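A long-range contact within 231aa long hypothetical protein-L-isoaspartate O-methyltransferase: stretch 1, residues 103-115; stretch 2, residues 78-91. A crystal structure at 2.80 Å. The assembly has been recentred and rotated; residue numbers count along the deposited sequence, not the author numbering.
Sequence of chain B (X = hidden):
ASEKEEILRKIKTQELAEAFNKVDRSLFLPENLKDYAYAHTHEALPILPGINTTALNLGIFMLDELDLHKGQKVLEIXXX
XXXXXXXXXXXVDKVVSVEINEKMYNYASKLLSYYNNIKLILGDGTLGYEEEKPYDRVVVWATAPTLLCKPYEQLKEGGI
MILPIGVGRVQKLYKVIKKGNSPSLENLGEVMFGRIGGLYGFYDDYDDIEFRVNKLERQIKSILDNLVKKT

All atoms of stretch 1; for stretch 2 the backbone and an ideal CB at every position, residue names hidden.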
# COMPACT_ATOMS: atom_id res chain seq x y z
N LYS B 103 -36.03 7.90 -3.71
CA LYS B 103 -36.49 7.43 -2.41
C LYS B 103 -36.26 8.50 -1.35
O LYS B 103 -37.10 8.72 -0.49
CB LYS B 103 -35.77 6.15 -2.02
CG LYS B 103 -35.98 5.05 -3.03
CD LYS B 103 -35.47 3.73 -2.53
CE LYS B 103 -35.64 2.64 -3.56
NZ LYS B 103 -37.08 2.49 -3.90
N MSE B 104 -35.11 9.16 -1.42
CA MSE B 104 -34.76 10.22 -0.49
C MSE B 104 -35.73 11.40 -0.66
O MSE B 104 -36.19 11.99 0.32
CB MSE B 104 -33.33 10.68 -0.75
CG MSE B 104 -32.80 11.71 0.24
SE MSE B 104 -32.49 11.08 2.07
CE MSE B 104 -33.00 9.22 1.93
N TYR B 105 -36.02 11.74 -1.92
CA TYR B 105 -36.93 12.82 -2.30
C TYR B 105 -38.31 12.58 -1.69
O TYR B 105 -38.98 13.51 -1.21
CB TYR B 105 -37.05 12.85 -3.83
CG TYR B 105 -38.03 13.86 -4.39
CD1 TYR B 105 -37.74 15.22 -4.33
CD2 TYR B 105 -39.25 13.47 -4.94
CE1 TYR B 105 -38.65 16.16 -4.79
CE2 TYR B 105 -40.15 14.41 -5.41
CZ TYR B 105 -39.84 15.75 -5.33
OH TYR B 105 -40.73 16.69 -5.77
N ASN B 106 -38.74 11.32 -1.73
CA ASN B 106 -40.03 10.93 -1.20
C ASN B 106 -40.07 11.09 0.31
O ASN B 106 -40.97 11.73 0.86
CB ASN B 106 -40.35 9.48 -1.58
CG ASN B 106 -40.56 9.28 -3.08
OD1 ASN B 106 -41.00 10.19 -3.78
ND2 ASN B 106 -40.25 8.08 -3.57
N TYR B 107 -39.07 10.50 0.98
CA TYR B 107 -38.99 10.53 2.43
C TYR B 107 -39.11 11.94 2.99
O TYR B 107 -39.76 12.14 4.01
CB TYR B 107 -37.68 9.89 2.88
CG TYR B 107 -37.40 9.98 4.37
CD1 TYR B 107 -37.95 9.07 5.29
CD2 TYR B 107 -36.58 10.99 4.87
CE1 TYR B 107 -37.69 9.18 6.67
CE2 TYR B 107 -36.32 11.10 6.22
CZ TYR B 107 -36.87 10.21 7.11
OH TYR B 107 -36.55 10.39 8.44
N ALA B 108 -38.53 12.92 2.31
CA ALA B 108 -38.59 14.29 2.82
C ALA B 108 -39.77 15.15 2.40
O ALA B 108 -40.04 16.15 3.04
CB ALA B 108 -37.30 15.03 2.48
N SER B 109 -40.43 14.76 1.31
CA SER B 109 -41.59 15.48 0.76
C SER B 109 -42.61 15.91 1.83
O SER B 109 -43.10 17.05 1.85
CB SER B 109 -42.30 14.59 -0.26
OG SER B 109 -42.81 13.43 0.39
N LYS B 110 -42.90 14.97 2.70
CA LYS B 110 -43.84 15.13 3.80
C LYS B 110 -43.30 15.91 5.02
O LYS B 110 -44.03 16.66 5.66
CB LYS B 110 -44.27 13.72 4.20
CG LYS B 110 -43.13 12.71 3.95
CD LYS B 110 -43.56 11.25 3.81
CE LYS B 110 -44.15 10.98 2.43
NZ LYS B 110 -44.49 9.54 2.25
N LEU B 111 -42.01 15.76 5.32
CA LEU B 111 -41.40 16.40 6.47
C LEU B 111 -41.20 17.91 6.46
O LEU B 111 -40.87 18.49 7.49
CB LEU B 111 -40.04 15.75 6.75
CG LEU B 111 -40.05 14.23 6.98
CD1 LEU B 111 -38.63 13.67 6.80
CD2 LEU B 111 -40.62 13.93 8.36
N LEU B 112 -41.39 18.56 5.31
CA LEU B 112 -41.19 20.01 5.25
C LEU B 112 -42.47 20.83 4.98
O LEU B 112 -42.40 22.01 4.62
CB LEU B 112 -40.15 20.33 4.18
CG LEU B 112 -38.72 19.94 4.56
CD1 LEU B 112 -37.75 20.17 3.40
CD2 LEU B 112 -38.32 20.78 5.75
N SER B 113 -43.62 20.19 5.18
CA SER B 113 -44.92 20.81 4.94
C SER B 113 -45.08 22.14 5.68
O SER B 113 -45.56 23.12 5.11
CB SER B 113 -46.02 19.84 5.36
OG SER B 113 -45.86 19.49 6.72
N TYR B 114 -44.68 22.17 6.94
CA TYR B 114 -44.77 23.38 7.74
C TYR B 114 -44.12 24.60 7.08
O TYR B 114 -44.27 25.73 7.56
CB TYR B 114 -44.09 23.13 9.09
CG TYR B 114 -43.75 24.38 9.87
CD1 TYR B 114 -44.74 25.13 10.50
CD2 TYR B 114 -42.42 24.80 10.00
CE1 TYR B 114 -44.42 26.27 11.25
CE2 TYR B 114 -42.08 25.93 10.75
CZ TYR B 114 -43.08 26.66 11.37
OH TYR B 114 -42.74 27.78 12.11
N TYR B 115 -43.39 24.40 6.00
CA TYR B 115 -42.73 25.54 5.39
C TYR B 115 -43.38 25.94 4.08
O TYR B 115 -43.87 25.10 3.34
CB TYR B 115 -41.23 25.21 5.18
CG TYR B 115 -40.44 25.05 6.47
CD1 TYR B 115 -39.91 26.17 7.11
CD2 TYR B 115 -40.30 23.80 7.08
CE1 TYR B 115 -39.26 26.05 8.35
CE2 TYR B 115 -39.67 23.67 8.31
CZ TYR B 115 -39.14 24.80 8.95
OH TYR B 115 -38.55 24.71 10.19
N UNK B 78 -28.62 18.67 -2.36
CA UNK B 78 -28.65 17.46 -1.57
C UNK B 78 -29.63 17.51 -0.41
O UNK B 78 -29.25 17.38 0.75
CB UNK B 78 -27.25 17.17 -1.04
N UNK B 79 -30.91 17.66 -0.71
CA UNK B 79 -31.95 17.76 0.32
C UNK B 79 -31.84 16.73 1.44
O UNK B 79 -31.89 17.07 2.62
CB UNK B 79 -33.32 17.62 -0.34
N UNK B 80 -31.68 15.47 1.07
CA UNK B 80 -31.58 14.45 2.10
C UNK B 80 -32.84 14.40 2.94
O UNK B 80 -33.94 14.44 2.39
CB UNK B 80 -30.36 14.71 2.99
N UNK B 81 -32.69 14.34 4.27
CA UNK B 81 -33.84 14.25 5.17
C UNK B 81 -34.50 15.59 5.47
O UNK B 81 -35.41 15.65 6.27
CB UNK B 81 -33.41 13.60 6.49
N UNK B 82 -34.04 16.66 4.84
CA UNK B 82 -34.68 17.96 5.04
C UNK B 82 -34.35 18.79 6.26
O UNK B 82 -34.76 19.95 6.32
CB UNK B 82 -36.19 17.73 5.05
N UNK B 83 -33.63 18.23 7.23
CA UNK B 83 -33.27 18.98 8.44
C UNK B 83 -32.46 20.28 8.23
O UNK B 83 -32.78 21.33 8.81
CB UNK B 83 -32.47 18.05 9.36
N UNK B 84 -31.41 20.22 7.42
CA UNK B 84 -30.65 21.44 7.21
C UNK B 84 -31.46 22.38 6.33
O UNK B 84 -31.27 23.61 6.37
CB UNK B 84 -29.29 21.14 6.58
N UNK B 85 -32.38 21.80 5.55
CA UNK B 85 -33.22 22.59 4.68
C UNK B 85 -34.09 23.43 5.61
O UNK B 85 -34.14 24.65 5.48
CB UNK B 85 -34.05 21.72 3.73
N UNK B 86 -34.76 22.78 6.56
CA UNK B 86 -35.59 23.50 7.54
C UNK B 86 -34.84 24.67 8.22
O UNK B 86 -35.35 25.79 8.23
CB UNK B 86 -36.08 22.52 8.61
N UNK B 87 -33.64 24.43 8.78
CA UNK B 87 -32.87 25.49 9.43
C UNK B 87 -32.61 26.70 8.53
O UNK B 87 -32.58 27.84 9.01
CB UNK B 87 -31.53 24.92 9.91
N UNK B 88 -32.40 26.47 7.24
CA UNK B 88 -32.15 27.57 6.32
C UNK B 88 -33.47 28.34 6.06
O UNK B 88 -33.52 29.57 6.11
CB UNK B 88 -31.55 27.05 5.01
N UNK B 89 -34.53 27.58 5.81
CA UNK B 89 -35.85 28.14 5.56
C UNK B 89 -36.26 29.09 6.70
O UNK B 89 -36.90 30.12 6.48
CB UNK B 89 -36.88 27.02 5.40
N UNK B 90 -35.92 28.72 7.93
CA UNK B 90 -36.23 29.56 9.08
C UNK B 90 -35.58 30.94 8.99
O UNK B 90 -36.17 31.93 9.39
CB UNK B 90 -35.78 28.86 10.37
N UNK B 91 -34.38 31.02 8.45
CA UNK B 91 -33.66 32.27 8.42
C UNK B 91 -33.88 33.08 7.17
O UNK B 91 -34.09 34.30 7.20
CB UNK B 91 -32.16 32.00 8.59

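Position 78 points its CA-to-CB bond away from stretch 1, so the contact asks nothing of it; its phi of 117° favours glycine, and it is G78. At position 79 the bond points toward stretch 1, but the ideal CB has nothing within 5.5 Å, leaving room for a small or medium side chain. T79 fills some of it, its CG2 lying 4.4 Å from A108 CB.

Position 80 has a phi of 61° and a psi of -134°, inside a type II' turn running from 79 to 82, where glycine is the natural choice. It is G80, and backbone makes the contact: its C lies 3.4 Å from M104 SE and its O 3.4 Å from A108 CB. Water 1 donates to G80 O at 2.8 Å and, more weakly, to M104 O at 3.0 Å, tying the turn to the helix.

Position 81 points sideways, its ideal CB 3.8 Å from Y107 CE2 and 5.2 Å from both M104 SE and L111 CD1. Such apolar surroundings suit valine, leucine, isoleucine or methionine. I81 sends CG2 to within 3.7 Å of Y107 CE2 and 4.3 Å of M104 SE.

Position 82 is the strictest. Its ideal CB would sit a tight 3.3 Å from L112 CD1 and, at phi 81° and psi -9°, would also jam against the preceding carbonyl O. G82 sits at the N-cap position, and its O accepts the helix bond from the backbone N of 86 at 2.8 Å.

Position 83 points away and 84 is out of reach, so stretch 1 does not decide them; they are Y83 and Y84.

Position 85 points sideways with L112 CD1 4.0 Å from the ideal CB, so a compact, partly apolar side chain suits. It is T85, which packs its CB against that methyl.

At 86 the ideal CB already lies 3.7 Å from Y115 OH and 4.0 Å from L112 CD2, which favours a small residue. A86 packs its CB 3.7 Å from Y115 CE2.

Position 87 points away and 88 is out of reach, so stretch 1 sets no requirement; they are L87 and I88. Position 89 points toward stretch 1; with Y115 CD1 3.6 Å from the ideal CB, a small side chain suits. It is A89, whose CB meets the ring obliquely.

Position 90 points sideways, yet Y115 offers a hydroxyl within reach of a longer side chain. Glutamate, glutamine or another acceptor could answer. E90 does: Y115 OH donates to E90 OE2 over a very short 2.5 Å, with the oxygen near the ring plane. Position 91 is out of reach and unconstrained here; it is I91.

Stretch 2 78-91: GTGIGYYTALIAEI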
# COMPACT_ATOMS: atom_id res chain seq x y z
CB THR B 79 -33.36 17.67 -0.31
OG1 THR B 79 -33.48 18.67 -1.33
CG2 THR B 79 -34.45 17.91 0.74
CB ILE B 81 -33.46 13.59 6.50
CG1 ILE B 81 -32.54 14.51 7.30
CG2 ILE B 81 -32.80 12.26 6.24
CD1 ILE B 81 -32.26 14.00 8.71
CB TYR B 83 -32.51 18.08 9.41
CG TYR B 83 -31.97 18.84 10.58
CD1 TYR B 83 -32.82 19.34 11.56
CD2 TYR B 83 -30.62 19.14 10.67
CE1 TYR B 83 -32.34 20.13 12.64
CE2 TYR B 83 -30.11 19.94 11.74
CZ TYR B 83 -30.98 20.43 12.72
OH TYR B 83 -30.48 21.19 13.77
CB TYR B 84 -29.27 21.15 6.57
CG TYR B 84 -28.36 20.32 7.45
CD1 TYR B 84 -28.08 19.00 7.13
CD2 TYR B 84 -27.82 20.83 8.63
CE1 TYR B 84 -27.32 18.21 7.94
CE2 TYR B 84 -27.04 20.04 9.46
CZ TYR B 84 -26.79 18.73 9.10
OH TYR B 84 -26.02 17.94 9.91
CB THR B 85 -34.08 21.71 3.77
OG1 THR B 85 -33.31 20.58 3.32
CG2 THR B 85 -34.54 22.49 2.54
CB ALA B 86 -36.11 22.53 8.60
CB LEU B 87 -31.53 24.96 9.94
CG LEU B 87 -31.50 23.82 10.97
CD1 LEU B 87 -30.05 23.50 11.29
CD2 LEU B 87 -32.27 24.19 12.25
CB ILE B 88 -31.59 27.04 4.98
CG1 ILE B 88 -30.29 26.28 5.25
CG2 ILE B 88 -31.32 28.21 4.00
CD1 ILE B 88 -29.71 25.63 4.03
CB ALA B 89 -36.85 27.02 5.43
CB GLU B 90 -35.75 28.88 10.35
CG GLU B 90 -36.46 27.59 10.70
CD GLU B 90 -37.79 27.80 11.42
OE1 GLU B 90 -37.95 28.87 12.06
OE2 GLU B 90 -38.65 26.90 11.35
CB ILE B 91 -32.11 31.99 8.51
CG1 ILE B 91 -31.81 31.18 9.76
CG2 ILE B 91 -31.30 33.31 8.40
CD1 ILE B 91 -30.44 30.56 9.73
O HOH W 1 -34.93 14.65 -0.17
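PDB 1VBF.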